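Local coordinates for hypothetical protein (Pseudomonas aeruginosa, PDB 2H9F), which probably isomerises methylaconitate, as a member of the PrpF family of methylaconitate isomerases, at residues Gln7-Lys21 and Ser380-Gly393. Residues are numbered along the deposited sequence; the frame is centred on the assembly and turned at random.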
# COMPACT_ATOMS: atom_id res chain seq x y z
N GLN A 7 8.67 -3.50 22.37
CA GLN A 7 9.27 -3.59 21.06
C GLN A 7 10.69 -3.08 21.12
O GLN A 7 11.03 -2.23 21.94
CB GLN A 7 8.46 -2.71 20.09
CG GLN A 7 7.00 -3.16 19.91
CD GLN A 7 6.43 -2.76 18.60
OE1 GLN A 7 6.55 -3.49 17.65
NE2 GLN A 7 5.86 -1.55 18.52
N ILE A 8 11.48 -3.56 20.17
CA ILE A 8 12.87 -3.12 19.89
C ILE A 8 12.74 -1.91 18.98
O ILE A 8 11.85 -1.88 18.13
CB ILE A 8 13.64 -4.31 19.20
CG1 ILE A 8 13.61 -5.48 20.18
CG2 ILE A 8 15.06 -4.04 18.88
CD1 ILE A 8 14.08 -5.15 21.56
N ARG A 9 13.56 -0.88 19.21
CA ARG A 9 13.67 0.24 18.29
C ARG A 9 14.98 0.11 17.48
O ARG A 9 16.08 0.01 18.07
CB ARG A 9 13.66 1.60 19.04
CG ARG A 9 12.60 1.83 20.16
CD ARG A 9 12.48 3.36 20.49
NE ARG A 9 13.79 4.05 20.69
CZ ARG A 9 14.10 5.32 20.36
NH1 ARG A 9 13.24 6.14 19.79
NH2 ARG A 9 15.32 5.77 20.62
N ILE A 10 14.84 0.02 16.16
CA ILE A 10 15.97 -0.17 15.21
C ILE A 10 16.08 1.03 14.31
O ILE A 10 15.11 1.39 13.62
CB ILE A 10 15.85 -1.49 14.37
CG1 ILE A 10 15.58 -2.67 15.29
CG2 ILE A 10 17.15 -1.80 13.53
CD1 ILE A 10 15.09 -3.88 14.57
N PRO A 11 17.24 1.73 14.39
CA PRO A 11 17.46 2.87 13.50
C PRO A 11 17.24 2.48 12.05
O PRO A 11 17.79 1.50 11.59
CB PRO A 11 18.92 3.27 13.76
CG PRO A 11 19.28 2.62 15.04
CD PRO A 11 18.40 1.45 15.24
N ALA A 12 16.47 3.28 11.32
CA ALA A 12 16.10 2.98 9.94
C ALA A 12 15.73 4.29 9.26
O ALA A 12 15.38 5.25 9.92
CB ALA A 12 14.86 2.06 9.82
N THR A 13 15.75 4.22 7.94
CA THR A 13 15.33 5.29 7.06
C THR A 13 14.43 4.67 5.99
O THR A 13 14.75 3.64 5.35
CB THR A 13 16.54 5.98 6.46
OG1 THR A 13 17.43 6.32 7.53
CG2 THR A 13 16.12 7.28 5.70
N TYR A 14 13.29 5.32 5.80
CA TYR A 14 12.34 4.87 4.82
C TYR A 14 12.42 5.82 3.64
O TYR A 14 12.16 7.02 3.77
CB TYR A 14 10.96 4.81 5.47
CG TYR A 14 9.86 4.22 4.62
CD1 TYR A 14 9.94 2.95 4.09
CD2 TYR A 14 8.73 4.95 4.34
CE1 TYR A 14 8.90 2.38 3.32
CE2 TYR A 14 7.69 4.40 3.57
CZ TYR A 14 7.78 3.15 3.05
OH TYR A 14 6.76 2.67 2.31
N LEU A 15 12.82 5.27 2.50
CA LEU A 15 13.11 6.09 1.31
C LEU A 15 12.31 5.58 0.13
O LEU A 15 12.09 4.36 -0.03
CB LEU A 15 14.56 5.94 0.84
CG LEU A 15 15.73 6.52 1.61
CD1 LEU A 15 16.40 5.44 2.37
CD2 LEU A 15 16.73 7.19 0.62
N ARG A 16 11.99 6.52 -0.74
CA ARG A 16 11.65 6.22 -2.12
C ARG A 16 12.90 6.23 -2.95
O ARG A 16 13.65 7.21 -2.94
CB ARG A 16 10.73 7.26 -2.72
CG ARG A 16 10.41 6.93 -4.17
CD ARG A 16 9.58 7.96 -4.89
NE ARG A 16 10.16 9.31 -4.94
CZ ARG A 16 11.16 9.68 -5.75
NH1 ARG A 16 11.76 8.79 -6.52
NH2 ARG A 16 11.57 10.92 -5.72
N GLY A 17 13.11 5.14 -3.66
CA GLY A 17 14.24 5.01 -4.60
C GLY A 17 13.64 4.66 -5.94
O GLY A 17 13.07 3.57 -6.12
N GLY A 18 13.73 5.59 -6.86
CA GLY A 18 13.06 5.42 -8.14
C GLY A 18 11.58 5.22 -7.91
O GLY A 18 10.94 6.05 -7.29
N THR A 19 11.02 4.12 -8.43
CA THR A 19 9.57 3.88 -8.38
C THR A 19 9.22 2.78 -7.34
O THR A 19 8.15 2.17 -7.43
CB THR A 19 9.01 3.49 -9.77
OG1 THR A 19 9.76 2.36 -10.25
CG2 THR A 19 9.14 4.62 -10.77
N SER A 20 10.11 2.59 -6.35
CA SER A 20 9.91 1.71 -5.23
C SER A 20 10.13 2.45 -3.91
O SER A 20 10.76 3.50 -3.87
CB SER A 20 10.93 0.56 -5.27
OG SER A 20 10.70 -0.26 -6.39
N LYS A 21 9.58 1.86 -2.83
CA LYS A 21 9.86 2.32 -1.45
C LYS A 21 10.54 1.16 -0.73
O LYS A 21 10.19 0.02 -0.93
CB LYS A 21 8.58 2.70 -0.71
CG LYS A 21 7.93 3.94 -1.27
CD LYS A 21 6.80 4.49 -0.38
CE LYS A 21 5.47 3.67 -0.42
NZ LYS A 21 4.45 4.28 0.44
N SER A 380 15.57 9.23 -9.32
CA SER A 380 15.58 10.15 -8.20
C SER A 380 15.27 9.35 -6.97
O SER A 380 14.71 8.28 -7.09
CB SER A 380 14.56 11.26 -8.38
OG SER A 380 13.23 10.77 -8.27
N ALA A 381 15.59 9.91 -5.81
CA ALA A 381 15.34 9.29 -4.50
C ALA A 381 14.98 10.38 -3.49
O ALA A 381 15.42 11.52 -3.60
CB ALA A 381 16.53 8.59 -4.05
N ARG A 382 14.20 10.04 -2.47
CA ARG A 382 14.07 10.92 -1.33
C ARG A 382 13.69 10.18 -0.06
O ARG A 382 13.02 9.12 -0.09
CB ARG A 382 13.02 12.04 -1.57
CG ARG A 382 11.66 11.57 -1.87
CD ARG A 382 10.68 12.78 -2.17
NE ARG A 382 10.20 13.31 -0.95
CZ ARG A 382 9.01 13.08 -0.40
NH1 ARG A 382 8.06 12.35 -0.96
NH2 ARG A 382 8.76 13.65 0.75
N ILE A 383 14.13 10.74 1.06
CA ILE A 383 13.74 10.24 2.37
C ILE A 383 12.30 10.60 2.66
O ILE A 383 11.89 11.77 2.51
CB ILE A 383 14.70 10.78 3.50
CG1 ILE A 383 16.07 10.09 3.37
CG2 ILE A 383 14.09 10.48 4.90
CD1 ILE A 383 17.13 10.73 4.30
N LEU A 384 11.52 9.61 3.07
CA LEU A 384 10.11 9.83 3.43
C LEU A 384 9.96 9.94 4.96
O LEU A 384 9.24 10.74 5.48
CB LEU A 384 9.26 8.64 2.90
CG LEU A 384 9.33 8.37 1.38
CD1 LEU A 384 8.56 7.13 0.97
CD2 LEU A 384 8.88 9.54 0.62
N MSE A 385 10.65 9.06 5.67
CA MSE A 385 10.67 9.12 7.11
C MSE A 385 11.99 8.56 7.64
O MSE A 385 12.57 7.70 7.03
CB MSE A 385 9.43 8.36 7.66
CG MSE A 385 9.22 8.55 9.15
SE MSE A 385 7.58 7.71 9.79
CE MSE A 385 7.74 8.31 11.53
N GLU A 386 12.49 9.11 8.74
CA GLU A 386 13.72 8.65 9.35
C GLU A 386 13.56 8.56 10.87
O GLU A 386 12.84 9.32 11.46
CB GLU A 386 14.85 9.62 9.03
CG GLU A 386 14.48 11.06 9.40
CD GLU A 386 15.60 12.07 9.27
OE1 GLU A 386 16.69 11.86 9.83
OE2 GLU A 386 15.37 13.09 8.62
N GLY A 387 14.27 7.64 11.51
CA GLY A 387 14.18 7.51 12.94
C GLY A 387 14.41 6.04 13.25
O GLY A 387 15.51 5.53 13.03
N TRP A 388 13.38 5.38 13.78
CA TRP A 388 13.51 3.98 14.23
C TRP A 388 12.24 3.25 13.84
O TRP A 388 11.13 3.80 13.97
CB TRP A 388 13.59 3.96 15.74
CG TRP A 388 14.79 4.62 16.32
CD1 TRP A 388 15.94 4.02 16.73
CD2 TRP A 388 14.95 6.01 16.59
NE1 TRP A 388 16.81 4.94 17.19
CE2 TRP A 388 16.23 6.18 17.15
CE3 TRP A 388 14.12 7.15 16.42
CZ2 TRP A 388 16.72 7.41 17.51
CZ3 TRP A 388 14.61 8.38 16.77
CH2 TRP A 388 15.91 8.51 17.30
N VAL A 389 12.41 2.03 13.34
CA VAL A 389 11.30 1.11 13.24
C VAL A 389 11.19 0.35 14.55
O VAL A 389 12.20 0.10 15.24
CB VAL A 389 11.43 0.12 12.05
CG1 VAL A 389 11.29 0.79 10.75
CG2 VAL A 389 12.77 -0.74 12.07
N ARG A 390 9.97 -0.09 14.85
CA ARG A 390 9.73 -0.99 15.98
C ARG A 390 9.20 -2.35 15.57
O ARG A 390 8.37 -2.47 14.68
CB ARG A 390 8.76 -0.40 16.98
CG ARG A 390 9.14 0.95 17.53
CD ARG A 390 8.23 1.24 18.74
NE ARG A 390 8.64 2.43 19.42
CZ ARG A 390 8.14 2.87 20.57
NH1 ARG A 390 7.22 2.17 21.23
NH2 ARG A 390 8.58 4.03 21.06
N VAL A 391 9.72 -3.39 16.20
CA VAL A 391 9.15 -4.70 16.09
C VAL A 391 9.21 -5.34 17.49
O VAL A 391 10.04 -4.96 18.30
CB VAL A 391 9.88 -5.63 15.07
CG1 VAL A 391 9.87 -5.01 13.65
CG2 VAL A 391 11.27 -5.92 15.51
N PRO A 392 8.34 -6.33 17.74
CA PRO A 392 8.48 -7.14 18.95
C PRO A 392 9.81 -7.90 19.00
O PRO A 392 10.26 -8.47 18.00
CB PRO A 392 7.26 -8.06 18.88
CG PRO A 392 6.29 -7.29 18.05
CD PRO A 392 7.14 -6.71 16.98
N GLY A 393 10.42 -7.95 20.19
CA GLY A 393 11.77 -8.45 20.33
C GLY A 393 11.89 -9.94 20.10
O GLY A 393 12.94 -10.45 19.78
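Both terminal nitrogens of Arg16 close on Ser380 OG, NH1 and NH2 each donating to it at 3.0 Å and close to the guanidinium plane. The Arg16 side chain bends at chi3 (58°), which folds the guanidinium back so that Arg16 NH1 also reaches Gly18 O at 3.0 Å, while Gly18 N bonds to Ser380 O. Arg16 NE forms a salt bridge to Asp60 of the second subunit, an aspartate that Arg382 shares; this carboxylate probably offsets the charge of the two arginines.

Toward the other end of the ladder the Arg9 guanidinium, which also has Glu386 of the second subunit as a polar partner, stacks over one face of the Trp388 indole, Arg9 CZ 3.9 Å from the centroid of the five-membered ring, a cation-pi stack with planes 26° apart. Pro11 CD meets the same ring at CD1. Along the ladder, antiparallel backbone bonds run from Ile8–Val391 to Arg16–Arg382, shifted by one residue where Tyr14 O accepts from both Leu384 N (2.8 Å) and Met385 N (3.2 Å).

Leu384 CD1 touches both Tyr14 CE2 and, more tightly at 3.4 Å, Lys21 CD. On the other face Ile383 CG1 packs against Thr13 CG2 at 3.7 Å. Beyond Gly387, where segment 380-393 turns a corner, Val389 covers Ile10 and Ala12. This long antiparallel ladder joins the N- and C-terminal strands of the PrpF chain, with a classic beta bulge at Leu384–Met385, and Met385–Val389 extend it into the second subunit.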